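Local coordinates for alkaline serine protease (Pseudoalteromonas sp., PDB 1V6C), which probably hydrolyses peptide bonds in proteins as a subtilisin-like serine endopeptidase active at alkaline pH, at residues Val126-Gly131 / Ser166-Tyr171; Leu153-Gly158 / Asp172-Val177; Gln195-Gly200 / Ala397-Ala402. All blocks are in the same frame, centred on the assembly; numbering follows the deposited sequence.

Interaction 1. Residues Val126-Gly131 / Ser166-Tyr171; sequences VTMSLG and SYPASY. With CA (calcium ion), chain E; PMS (phenylmethanesulfonic acid), chain G.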
loop_
_atom_site.group_PDB
_atom_site.type_symbol
_atom_site.label_atom_id
_atom_site.label_comp_id
_atom_site.label_asym_id
_atom_site.label_seq_id
_atom_site.Cartn_x
_atom_site.Cartn_y
_atom_site.Cartn_z
ATOM N N VAL A 126 -11.961 1.464 13.593
ATOM C CA VAL A 126 -12.257 0.274 12.803
ATOM C C VAL A 126 -11.824 0.593 11.383
ATOM O O VAL A 126 -12.341 1.523 10.753
ATOM C CB VAL A 126 -13.764 -0.078 12.831
ATOM C CG1 VAL A 126 -14.033 -1.298 11.963
ATOM C CG2 VAL A 126 -14.203 -0.362 14.258
ATOM N N THR A 127 -10.847 -0.159 10.891
ATOM C CA THR A 127 -10.326 0.069 9.554
ATOM C C THR A 127 -10.788 -1.039 8.615
ATOM O O THR A 127 -10.652 -2.228 8.917
ATOM C CB THR A 127 -8.781 0.171 9.590
ATOM O OG1 THR A 127 -8.300 0.576 8.306
ATOM C CG2 THR A 127 -8.154 -1.162 9.988
ATOM N N MET A 128 -11.341 -0.640 7.474
ATOM C CA MET A 128 -11.880 -1.592 6.512
ATOM C C MET A 128 -11.375 -1.383 5.091
ATOM O O MET A 128 -11.874 -0.524 4.361
ATOM C CB MET A 128 -13.411 -1.508 6.543
ATOM C CG MET A 128 -13.983 -1.705 7.945
ATOM S SD MET A 128 -15.722 -1.238 8.150
ATOM C CE MET A 128 -15.563 0.530 8.410
ATOM N N SER A 129 -10.372 -2.166 4.708
ATOM C CA SER A 129 -9.813 -2.090 3.364
ATOM C C SER A 129 -10.622 -3.060 2.524
ATOM O O SER A 129 -10.127 -4.095 2.083
ATOM C CB SER A 129 -8.332 -2.489 3.376
ATOM O OG SER A 129 -7.547 -1.490 4.006
ATOM N N LEU A 130 -11.889 -2.711 2.326
ATOM C CA LEU A 130 -12.815 -3.537 1.567
ATOM C C LEU A 130 -13.964 -2.652 1.111
ATOM O O LEU A 130 -14.147 -1.550 1.630
ATOM C CB LEU A 130 -13.338 -4.670 2.457
ATOM C CG LEU A 130 -13.958 -4.250 3.796
ATOM C CD1 LEU A 130 -15.403 -3.827 3.586
ATOM C CD2 LEU A 130 -13.899 -5.411 4.781
ATOM N N GLY A 131 -14.736 -3.132 0.144
ATOM C CA GLY A 131 -15.851 -2.340 -0.336
ATOM C C GLY A 131 -16.774 -3.091 -1.268
ATOM O O GLY A 131 -16.358 -4.031 -1.948
ATOM N N SER A 166 -18.136 3.192 -3.310
ATOM C CA SER A 166 -17.846 1.909 -2.695
ATOM C C SER A 166 -18.279 2.073 -1.244
ATOM O O SER A 166 -18.028 3.112 -0.633
ATOM C CB SER A 166 -16.351 1.592 -2.767
ATOM O OG SER A 166 -16.076 0.337 -2.164
ATOM N N TYR A 167 -18.951 1.064 -0.702
ATOM C CA TYR A 167 -19.412 1.106 0.680
ATOM C C TYR A 167 -18.638 0.053 1.463
ATOM O O TYR A 167 -18.293 -0.995 0.918
ATOM C CB TYR A 167 -20.921 0.845 0.722
ATOM C CG TYR A 167 -21.694 1.934 0.001
ATOM C CD1 TYR A 167 -22.091 3.092 0.668
ATOM C CD2 TYR A 167 -21.947 1.844 -1.368
ATOM C CE1 TYR A 167 -22.720 4.146 -0.015
ATOM C CE2 TYR A 167 -22.577 2.894 -2.061
ATOM C CZ TYR A 167 -22.955 4.039 -1.375
ATOM O OH TYR A 167 -23.546 5.090 -2.057
ATOM N N PRO A 168 -18.413 0.283 2.765
ATOM C CA PRO A 168 -18.805 1.413 3.617
ATOM C C PRO A 168 -18.150 2.791 3.449
ATOM O O PRO A 168 -18.615 3.763 4.045
ATOM C CB PRO A 168 -18.584 0.854 5.016
ATOM C CG PRO A 168 -17.329 0.057 4.828
ATOM C CD PRO A 168 -17.602 -0.685 3.532
ATOM N N ALA A 169 -17.087 2.892 2.659
ATOM C CA ALA A 169 -16.404 4.174 2.490
ATOM C C ALA A 169 -17.321 5.350 2.151
ATOM O O ALA A 169 -17.119 6.461 2.643
ATOM C CB ALA A 169 -15.320 4.053 1.424
ATOM N N SER A 170 -18.332 5.108 1.324
ATOM C CA SER A 170 -19.216 6.189 0.902
ATOM C C SER A 170 -20.353 6.603 1.826
ATOM O O SER A 170 -21.176 7.444 1.452
ATOM C CB SER A 170 -19.750 5.882 -0.495
ATOM O OG SER A 170 -18.658 5.772 -1.396
ATOM N N TYR A 171 -20.413 6.021 3.022
ATOM C CA TYR A 171 -21.426 6.425 3.998
ATOM C C TYR A 171 -20.823 7.653 4.689
ATOM O O TYR A 171 -19.601 7.765 4.793
ATOM C CB TYR A 171 -21.668 5.326 5.039
ATOM C CG TYR A 171 -22.443 4.132 4.531
ATOM C CD1 TYR A 171 -21.961 2.838 4.714
ATOM C CD2 TYR A 171 -23.668 4.293 3.888
ATOM C CE1 TYR A 171 -22.679 1.734 4.271
ATOM C CE2 TYR A 171 -24.394 3.197 3.442
ATOM C CZ TYR A 171 -23.895 1.920 3.635
ATOM O OH TYR A 171 -24.608 0.832 3.191
HETATM CA CA CA E . -17.689 8.498 3.758
HETATM C C PMS G . -9.640 -3.951 -2.235
HETATM S S PMS G . -9.485 -2.359 -1.388
HETATM C C1 PMS G . -10.779 -4.848 -1.687
HETATM C C2 PMS G . -12.100 -4.689 -2.244
HETATM C C3 PMS G . -13.181 -5.499 -1.767
HETATM C C4 PMS G . -12.891 -6.464 -0.723
HETATM C C5 PMS G . -11.594 -6.627 -0.171
HETATM C C6 PMS G . -10.486 -5.840 -0.616
HETATM O O2S PMS G . -10.822 -1.939 -0.988
HETATM O O1S PMS G . -8.902 -1.385 -2.281
HETATM O O HOH W 1 -15.385 0.876 1.109
HETATM O O HOH W 2 -15.994 10.111 3.424
#

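Interaction 2. Residues Leu153-Gly158 / Asp172-Val177; sequences LIAAAG and DSVMSV. With CA (calcium ion), chain E.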
loop_
_atom_site.group_PDB
_atom_site.type_symbol
_atom_site.label_atom_id
_atom_site.label_comp_id
_atom_site.label_asym_id
_atom_site.label_seq_id
_atom_site.Cartn_x
_atom_site.Cartn_y
_atom_site.Cartn_z
ATOM N N LEU A 153 -14.557 5.295 11.999
ATOM C CA LEU A 153 -14.646 4.319 10.916
ATOM C C LEU A 153 -13.888 4.821 9.693
ATOM O O LEU A 153 -14.075 5.959 9.261
ATOM C CB LEU A 153 -16.115 4.085 10.553
ATOM C CG LEU A 153 -17.035 3.783 11.740
ATOM C CD1 LEU A 153 -18.479 3.700 11.258
ATOM C CD2 LEU A 153 -16.603 2.474 12.407
ATOM N N ILE A 154 -13.044 3.964 9.130
ATOM C CA ILE A 154 -12.239 4.333 7.972
ATOM C C ILE A 154 -12.248 3.197 6.946
ATOM O O ILE A 154 -12.068 2.033 7.299
ATOM C CB ILE A 154 -10.789 4.644 8.415
ATOM C CG1 ILE A 154 -10.800 5.814 9.407
ATOM C CG2 ILE A 154 -9.922 4.970 7.215
ATOM C CD1 ILE A 154 -9.461 6.079 10.077
ATOM N N ALA A 155 -12.462 3.539 5.680
ATOM C CA ALA A 155 -12.513 2.530 4.626
ATOM C C ALA A 155 -11.923 2.999 3.301
ATOM O O ALA A 155 -11.762 4.199 3.063
ATOM C CB ALA A 155 -13.956 2.074 4.424
ATOM N N ALA A 156 -11.615 2.034 2.437
ATOM C CA ALA A 156 -11.020 2.297 1.126
ATOM C C ALA A 156 -12.052 2.723 0.081
ATOM O O ALA A 156 -13.139 2.156 0.009
ATOM C CB ALA A 156 -10.281 1.055 0.646
ATOM N N ALA A 157 -11.686 3.702 -0.746
ATOM C CA ALA A 157 -12.582 4.214 -1.780
ATOM C C ALA A 157 -12.814 3.245 -2.940
ATOM O O ALA A 157 -13.824 3.342 -3.632
ATOM C CB ALA A 157 -12.050 5.540 -2.317
ATOM N N GLY A 158 -11.884 2.320 -3.157
ATOM C CA GLY A 158 -12.035 1.365 -4.245
ATOM C C GLY A 158 -11.052 1.596 -5.382
ATOM O O GLY A 158 -10.580 2.715 -5.579
ATOM N N ASP A 172 -21.659 8.571 5.166
ATOM C CA ASP A 172 -21.140 9.772 5.821
ATOM C C ASP A 172 -20.421 9.517 7.145
ATOM O O ASP A 172 -19.619 10.340 7.589
ATOM C CB ASP A 172 -22.267 10.781 6.049
ATOM C CG ASP A 172 -22.754 11.409 4.757
ATOM O OD1 ASP A 172 -21.910 11.936 4.002
ATOM O OD2 ASP A 172 -23.973 11.382 4.502
ATOM N N SER A 173 -20.702 8.379 7.768
ATOM C CA SER A 173 -20.090 8.033 9.048
ATOM C C SER A 173 -18.703 7.416 8.896
ATOM O O SER A 173 -18.048 7.100 9.891
ATOM C CB SER A 173 -20.992 7.047 9.792
ATOM O OG SER A 173 -21.221 5.889 9.005
ATOM N N VAL A 174 -18.256 7.261 7.655
ATOM C CA VAL A 174 -16.966 6.631 7.369
ATOM C C VAL A 174 -16.038 7.500 6.529
ATOM O O VAL A 174 -16.484 8.187 5.615
ATOM C CB VAL A 174 -17.183 5.306 6.602
ATOM C CG1 VAL A 174 -15.850 4.617 6.349
ATOM C CG2 VAL A 174 -18.135 4.404 7.370
ATOM N N MET A 175 -14.741 7.465 6.832
ATOM C CA MET A 175 -13.776 8.232 6.050
ATOM C C MET A 175 -13.426 7.451 4.778
ATOM O O MET A 175 -12.944 6.321 4.852
ATOM C CB MET A 175 -12.487 8.471 6.844
ATOM C CG MET A 175 -12.631 9.351 8.068
ATOM S SD MET A 175 -11.002 9.739 8.764
ATOM C CE MET A 175 -10.596 11.204 7.857
ATOM N N SER A 176 -13.670 8.049 3.617
ATOM C CA SER A 176 -13.351 7.403 2.347
ATOM C C SER A 176 -11.909 7.766 2.000
ATOM O O SER A 176 -11.591 8.940 1.810
ATOM C CB SER A 176 -14.294 7.900 1.249
ATOM O OG SER A 176 -13.983 7.298 0.006
ATOM N N VAL A 177 -11.045 6.757 1.913
ATOM C CA VAL A 177 -9.625 6.970 1.631
ATOM C C VAL A 177 -9.185 6.705 0.192
ATOM O O VAL A 177 -9.443 5.633 -0.360
ATOM C CB VAL A 177 -8.760 6.097 2.575
ATOM C CG1 VAL A 177 -7.277 6.336 2.310
ATOM C CG2 VAL A 177 -9.105 6.413 4.020
HETATM CA CA CA E . -17.689 8.498 3.758
HETATM O O HOH W 3 -15.481 7.780 10.909
HETATM O O HOH W 2 -15.994 10.111 3.424
#

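Interaction 3. Residues Gln195-Gly200 / Ala397-Ala402; sequences QVEISG and ALNATA. With CA (calcium ion), chain E.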
loop_
_atom_site.group_PDB
_atom_site.type_symbol
_atom_site.label_atom_id
_atom_site.label_comp_id
_atom_site.label_asym_id
_atom_site.label_seq_id
_atom_site.Cartn_x
_atom_site.Cartn_y
_atom_site.Cartn_z
ATOM N N GLN A 195 -17.332 11.737 -1.854
ATOM C CA GLN A 195 -17.185 11.180 -0.513
ATOM C C GLN A 195 -15.693 11.077 -0.175
ATOM O O GLN A 195 -15.323 11.138 0.996
ATOM C CB GLN A 195 -17.823 9.791 -0.415
ATOM C CG GLN A 195 -19.329 9.776 -0.150
ATOM C CD GLN A 195 -19.699 10.205 1.268
ATOM O OE1 GLN A 195 -19.024 9.853 2.234
ATOM N NE2 GLN A 195 -20.795 10.947 1.395
ATOM N N VAL A 196 -14.843 10.916 -1.191
ATOM C CA VAL A 196 -13.397 10.823 -0.950
ATOM C C VAL A 196 -13.041 11.954 0.010
ATOM O O VAL A 196 -13.290 13.134 -0.264
ATOM C CB VAL A 196 -12.585 10.944 -2.261
ATOM C CG1 VAL A 196 -11.093 11.012 -1.948
ATOM C CG2 VAL A 196 -12.857 9.732 -3.144
ATOM N N GLU A 197 -12.449 11.582 1.136
ATOM C CA GLU A 197 -12.143 12.537 2.192
ATOM C C GLU A 197 -10.675 12.849 2.434
ATOM O O GLU A 197 -10.323 13.971 2.801
ATOM C CB GLU A 197 -12.765 12.008 3.482
ATOM C CG GLU A 197 -13.076 13.040 4.537
ATOM C CD GLU A 197 -13.978 12.473 5.613
ATOM O OE1 GLU A 197 -14.969 11.801 5.255
ATOM O OE2 GLU A 197 -13.706 12.700 6.810
ATOM N N ILE A 198 -9.817 11.858 2.235
ATOM C CA ILE A 198 -8.399 12.057 2.486
ATOM C C ILE A 198 -7.599 11.037 1.684
ATOM O O ILE A 198 -8.147 10.032 1.226
ATOM C CB ILE A 198 -8.123 11.915 4.005
ATOM C CG1 ILE A 198 -6.740 12.469 4.359
ATOM C CG2 ILE A 198 -8.253 10.453 4.422
ATOM C CD1 ILE A 198 -6.563 12.715 5.851
ATOM N N SER A 199 -6.307 11.298 1.517
ATOM C CA SER A 199 -5.447 10.410 0.745
ATOM C C SER A 199 -4.313 9.800 1.566
ATOM O O SER A 199 -3.869 10.366 2.563
ATOM C CB SER A 199 -4.844 11.174 -0.437
ATOM O OG SER A 199 -5.849 11.712 -1.280
ATOM N N GLY A 200 -3.852 8.636 1.120
ATOM C CA GLY A 200 -2.756 7.960 1.783
ATOM C C GLY A 200 -1.924 7.230 0.746
ATOM O O GLY A 200 -2.370 7.059 -0.391
ATOM N N ALA A 397 -9.788 16.799 12.703
ATOM C CA ALA A 397 -8.386 17.195 12.798
ATOM C C ALA A 397 -7.584 16.701 11.598
ATOM O O ALA A 397 -6.807 17.453 11.013
ATOM C CB ALA A 397 -7.778 16.661 14.092
ATOM N N LEU A 398 -7.772 15.434 11.234
ATOM C CA LEU A 398 -7.053 14.855 10.103
ATOM C C LEU A 398 -7.367 15.609 8.816
ATOM O O LEU A 398 -6.479 15.881 8.009
ATOM C CB LEU A 398 -7.426 13.379 9.940
ATOM C CG LEU A 398 -7.141 12.491 11.153
ATOM C CD1 LEU A 398 -7.689 11.095 10.903
ATOM C CD2 LEU A 398 -5.642 12.442 11.413
ATOM N N ASN A 399 -8.636 15.949 8.632
ATOM C CA ASN A 399 -9.068 16.674 7.442
ATOM C C ASN A 399 -8.537 18.100 7.429
ATOM O O ASN A 399 -8.061 18.590 6.406
ATOM C CB ASN A 399 -10.596 16.698 7.376
ATOM C CG ASN A 399 -11.181 15.362 6.974
ATOM O OD1 ASN A 399 -12.364 15.095 7.193
ATOM N ND2 ASN A 399 -10.360 14.520 6.365
ATOM N N ALA A 400 -8.617 18.760 8.577
ATOM C CA ALA A 400 -8.166 20.140 8.686
ATOM C C ALA A 400 -6.662 20.307 8.516
ATOM O O ALA A 400 -6.196 21.388 8.148
ATOM C CB ALA A 400 -8.601 20.720 10.023
ATOM N N THR A 401 -5.902 19.244 8.772
ATOM C CA THR A 401 -4.448 19.325 8.666
ATOM C C THR A 401 -3.828 18.550 7.514
ATOM O O THR A 401 -2.605 18.503 7.387
ATOM C CB THR A 401 -3.772 18.864 9.972
ATOM O OG1 THR A 401 -4.086 17.487 10.214
ATOM C CG2 THR A 401 -4.257 19.708 11.144
ATOM N N ALA A 402 -4.661 17.941 6.677
ATOM C CA ALA A 402 -4.151 17.193 5.534
ATOM C C ALA A 402 -3.509 18.177 4.558
ATOM O O ALA A 402 -3.915 19.338 4.485
ATOM C CB ALA A 402 -5.286 16.442 4.850
HETATM CA CA CA E . -17.689 8.498 3.758
HETATM O O HOH W 2 -15.994 10.111 3.424
#

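Interaction 1. Residues Val126-Gly131 / Ser166-Tyr171
G131, just past the end of strand 125-128, and Y167 bring their backbones together with the CA atoms 5.1 Å apart, while a cis peptide bond before P168 leads segment 166-171 into a type I turn ending at Y171. The closest approach is made by main-chain atoms: G131 CA lies 3.1 Å from Y167 O, a bent CA-H...O contact with 136° at the hydrogen. S166 swings its hydroxyl to the far side of its own N (chi1 -180°), which places OG 3.2 Å from G131 CA and leaves no room there for a CB. The apolar part centres on the P168 ring. Its CG meets the thioether of M128, with SD 3.9 Å away; the M128 chain bends at chi3 (-83°), and its methyl CE borders the same CG. Around the ring, P168 CD meets the CD1 branch of L130 at 3.8 Å, the two side chains crossing at about a right angle, and L143 of helix 137-148 also touches the proline. Were P168 an alanine, the loss of CG and CD would probably leave M128 SD and L130 CD1 facing a gap and free the preceding peptide to turn trans, disturbing the loop. Water 1 joins the two segments, donating to L130 O and accepting from A169 N. Further along the turn, A169 O and Y171 O both bind calcium, together with V174 O and Q195 OE1. L130 also looks the other way, its CB 3.7 Å from C4 of the phenylmethanesulfonic acid ring, and S129 O lies close to C6 of that ring. A main chain running beside the aromatic ring of the bound phenylmethanesulfonic acid and backed by a cis-proline loop is characteristic of the substrate-binding cleft of subtilases, probably the wall of the S1 pocket.

Interaction 2. Residues Leu153-Gly158 / Asp172-Val177
V174 straddles its neighbours L153 and A155 through its two methyls: CG1, opposite the backbone N (chi1 -178°), lies 3.7 Å from A155 CB, and CG2, opposite the carbonyl carbon, reaches L153 CB at 3.8 Å. V177 has the same rotamer, and its CG2 meets CG2 of I154 at 3.6 Å on the other face of the sheet. There I154 and M175 lie side by side pointing the same way, with M175 SD 4.0 Å from I154 CG1. These pairs hang on two parallel strands, whose short axes make an angle of 28°. M175 N bonds to L153 O, A155 N to M175 O and V177 N to A155 O, each at 2.9 Å; A157 N then continues the ladder to V177 O. The bond from A155 N is nearly straight, 175° at the hydrogen. At the start of the pair, water 3 spans the strands, accepting from L153 N and donating to S173 O. At the A157 end of the ladder, A157 CB packs against S176 OG at 3.5 Å. V174 O binds calcium at 2.2 Å, and S176 N donates to water 2, itself a calcium ligand. The metal would probably polarise the peptide of V174 and M175, making M175 N-H a stronger donor to L153 O, and so would couple the cation to the sheet's own hydrogen bonds.

Interaction 3. Residues Gln195-Gly200 / Ala397-Ala402
E197 and N399 meet at about a right angle, the carboxylate plane turned 61° from that of the amide, so that the two flat ends are neither stacked nor coplanar. E197 OE2 lies 3.7 Å from N399 CG, and the aliphatic CG of E197 also borders the amide end. The glutamate is extended beyond CG, which carries its carboxylate out from the strand to the helix. Its strongest polar partner is R395, one turn earlier in helix 391-401, which forms a salt bridge with E197 OE1. That same oxygen accepts a hydrogen bond from water 2 at 2.7 Å. Water 2 is a calcium ligand and also donates to Q195 O, while Q195 OE1 binds the metal directly at 2.4 Å; E197 thus belongs to the second shell of the site. I198 carries the apolar half of the contact. With CG1 placed opposite the backbone N (chi1 -165°) and the chain straight beyond it, CD1 projects end-on at the helix, coming within 3.8 Å of L398 O. The same methyl touches L398 CB at 4.2 Å and A402 CB at 4.1 Å, bridging two residues four apart in the chain. V375 of helix 368-385 and I419 also touch I198. Within the helix, T401 OG1 donates to A397 O, four residues earlier, at 2.8 Å. The short axes of strand and helix approach to 8.9 Å and cross at 72°. This is helix-on-sheet packing of the subtilase alpha/beta fold, in which helix 391-401, late in the chain, packs on strand 196-201 beside a calcium site.

Interaction 2 lies within the sheet, all its touching residues buried. Interaction 1 joins the end of the neighbouring strand 125-128 to a loop, M128 N and V126 O lying at bonding distance from I154. Interaction 3 continues outward, since strand 196-201 follows strand 174-180 both in sequence and in the sheet. Interactions 1 and 3 both have partly exposed members, G131 and Y167 in one, N399 and A402 in the other. Backbone hydrogen bonds dominate interaction 2; interaction 1 rests on apolar packing and a bridging water next to the bound sulfonic acid; interaction 3 joins a methyl contact to charged and amide groups. One calcium takes ligands from 166-171, 172-177 and 195-200.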